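Side-chain contact in PilY2 protein (Pseudomonas aeruginosa, PDB 3TDQ), which probably takes part in the assembly of type 4 fimbriae (pili), with a small beta-rich domain related to OB folds: residues K20-I25 and Q61-I66. Sequence-based numbering, arbitrary orientation.
Sequences KNLVDI and QPWSTI
With chi1 of Leu-22 at -69° and of Trp-63 at -49°, CG of each lies anti to its own carbonyl carbon, and the leucine branch meets the indole at about a right angle. Methyl CD2 of Leu-22 does the touching: it lies 4.0 Å from the centroid of the five-membered ring of Trp-63, 30° off the ring normal, a CH-pi contact over the face. The displacement is toward CD1 of Trp-63, 3.6 Å from Leu-22 CD2, so the pyrrole part rather than the benzo part takes the methyl. Deeper in, Ile-66 reaches out through an extended chain to meet Ile-25 tip to tip, the two CD1 atoms 3.7 Å apart. The same methyl also meets CG1 of Val-23, 4.0 Å from Ile-66 CD1, where the two side chains cross at about a right angle. With no hydrogen bond across and the nearest CA atoms, of Leu-22 and Trp-63, 8.6 Å apart, side chains alone bridge the segments. Val-23, Ile-25 and Ile-66 are buried and Leu-22 and Trp-63 only partly so, as would fit the inside and margin of a small OB-clan barrel. Strand 28-31 flanks Leu-22 and Trp-63 through Arg-31, while Tyr-55 of strand 52-58 touches Ile-25 and Ile-66.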
loop_
_atom_site.group_PDB
_atom_site.type_symbol
_atom_site.label_atom_id
_atom_site.label_comp_id
_atom_site.label_asym_id
_atom_site.label_seq_id
_atom_site.Cartn_x
_atom_site.Cartn_y
_atom_site.Cartn_z
ATOM N N LYS A 20 5.581 -22.768 1.005
ATOM C CA LYS A 20 4.279 -23.041 1.606
ATOM C C LYS A 20 3.319 -21.859 1.490
ATOM O O LYS A 20 2.233 -21.906 2.062
ATOM C CB LYS A 20 4.467 -23.422 3.076
ATOM C CG LYS A 20 4.953 -24.859 3.219
ATOM C CD LYS A 20 5.560 -25.141 4.585
ATOM C CE LYS A 20 5.650 -26.635 4.873
ATOM N NZ LYS A 20 6.588 -27.379 3.972
ATOM N N ASN A 21 3.713 -20.798 0.757
ATOM C CA ASN A 21 2.921 -19.569 0.609
ATOM C C ASN A 21 2.572 -19.003 1.994
ATOM O O ASN A 21 1.432 -18.650 2.258
ATOM C CB ASN A 21 1.639 -19.814 -0.238
ATOM C CG ASN A 21 1.945 -19.920 -1.695
ATOM O OD1 ASN A 21 2.144 -21.009 -2.207
ATOM N ND2 ASN A 21 2.095 -18.777 -2.368
ATOM N N LEU A 22 3.551 -18.949 2.885
ATOM C CA LEU A 22 3.314 -18.443 4.234
ATOM C C LEU A 22 4.229 -17.288 4.556
ATOM O O LEU A 22 5.400 -17.277 4.166
ATOM C CB LEU A 22 3.507 -19.548 5.314
ATOM C CG LEU A 22 2.503 -20.688 5.395
ATOM C CD1 LEU A 22 3.011 -21.768 6.334
ATOM C CD2 LEU A 22 1.102 -20.211 5.830
ATOM N N VAL A 23 3.694 -16.345 5.311
ATOM C CA VAL A 23 4.424 -15.195 5.789
ATOM C C VAL A 23 4.164 -15.086 7.306
ATOM O O VAL A 23 3.038 -15.263 7.789
ATOM C CB VAL A 23 4.130 -13.894 4.996
ATOM C CG1 VAL A 23 2.720 -13.362 5.256
ATOM C CG2 VAL A 23 5.167 -12.814 5.307
ATOM N N ASP A 24 5.240 -14.864 8.034
ATOM C CA ASP A 24 5.220 -14.694 9.482
ATOM C C ASP A 24 5.385 -13.195 9.767
ATOM O O ASP A 24 6.433 -12.604 9.470
ATOM C CB ASP A 24 6.338 -15.557 10.098
ATOM C CG ASP A 24 6.755 -15.310 11.528
ATOM O OD1 ASP A 24 6.231 -14.353 12.155
ATOM O OD2 ASP A 24 7.641 -16.038 12.007
ATOM N N ILE A 25 4.339 -12.595 10.334
ATOM C CA ILE A 25 4.282 -11.177 10.711
ATOM C C ILE A 25 4.005 -11.113 12.209
ATOM O O ILE A 25 2.952 -11.592 12.652
ATOM C CB ILE A 25 3.204 -10.391 9.882
ATOM C CG1 ILE A 25 3.487 -10.488 8.359
ATOM C CG2 ILE A 25 3.121 -8.913 10.329
ATOM C CD1 ILE A 25 2.310 -10.051 7.483
ATOM N N GLN A 61 -9.236 -20.602 6.538
ATOM C CA GLN A 61 -8.698 -21.714 7.325
ATOM C C GLN A 61 -7.701 -22.524 6.472
ATOM O O GLN A 61 -8.006 -22.795 5.314
ATOM C CB GLN A 61 -9.913 -22.595 7.770
ATOM C CG GLN A 61 -9.613 -23.735 8.749
ATOM C CD GLN A 61 -8.941 -24.942 8.127
ATOM O OE1 GLN A 61 -9.119 -25.263 6.946
ATOM N NE2 GLN A 61 -8.144 -25.625 8.921
ATOM N N PRO A 62 -6.558 -23.005 7.007
ATOM C CA PRO A 62 -6.063 -22.851 8.389
ATOM C C PRO A 62 -5.487 -21.470 8.672
ATOM O O PRO A 62 -5.519 -21.045 9.830
ATOM C CB PRO A 62 -5.019 -23.971 8.517
ATOM C CG PRO A 62 -4.485 -24.145 7.118
ATOM C CD PRO A 62 -5.657 -23.857 6.194
ATOM N N TRP A 63 -5.019 -20.746 7.630
ATOM C CA TRP A 63 -4.468 -19.408 7.816
ATOM C C TRP A 63 -5.250 -18.398 7.030
ATOM O O TRP A 63 -5.664 -18.699 5.904
ATOM C CB TRP A 63 -2.974 -19.368 7.401
ATOM C CG TRP A 63 -2.164 -20.491 8.000
ATOM C CD1 TRP A 63 -1.767 -21.640 7.382
ATOM C CD2 TRP A 63 -1.779 -20.622 9.376
ATOM N NE1 TRP A 63 -1.108 -22.460 8.280
ATOM C CE2 TRP A 63 -1.091 -21.848 9.509
ATOM C CE3 TRP A 63 -1.980 -19.834 10.523
ATOM C CZ2 TRP A 63 -0.571 -22.286 10.734
ATOM C CZ3 TRP A 63 -1.422 -20.243 11.722
ATOM C CH2 TRP A 63 -0.763 -21.474 11.830
ATOM N N SER A 64 -5.413 -17.175 7.584
ATOM C CA SER A 64 -6.116 -16.106 6.860
ATOM C C SER A 64 -5.247 -15.635 5.705
ATOM O O SER A 64 -4.018 -15.749 5.767
ATOM C CB SER A 64 -6.507 -14.969 7.788
ATOM O OG SER A 64 -7.636 -15.421 8.531
ATOM N N THR A 65 -5.893 -15.208 4.609
ATOM C CA THR A 65 -5.233 -14.910 3.348
ATOM C C THR A 65 -5.020 -13.423 3.136
ATOM O O THR A 65 -5.985 -12.664 3.107
ATOM C CB THR A 65 -6.074 -15.513 2.197
ATOM O OG1 THR A 65 -6.218 -16.906 2.433
ATOM C CG2 THR A 65 -5.432 -15.326 0.823
ATOM N N ILE A 66 -3.755 -13.023 2.939
ATOM C CA ILE A 66 -3.412 -11.635 2.640
ATOM C C ILE A 66 -3.612 -11.441 1.135
ATOM O O ILE A 66 -2.971 -12.135 0.331
ATOM C CB ILE A 66 -1.975 -11.262 3.122
ATOM C CG1 ILE A 66 -1.911 -11.200 4.671
ATOM C CG2 ILE A 66 -1.533 -9.918 2.487
ATOM C CD1 ILE A 66 -0.488 -11.051 5.269
#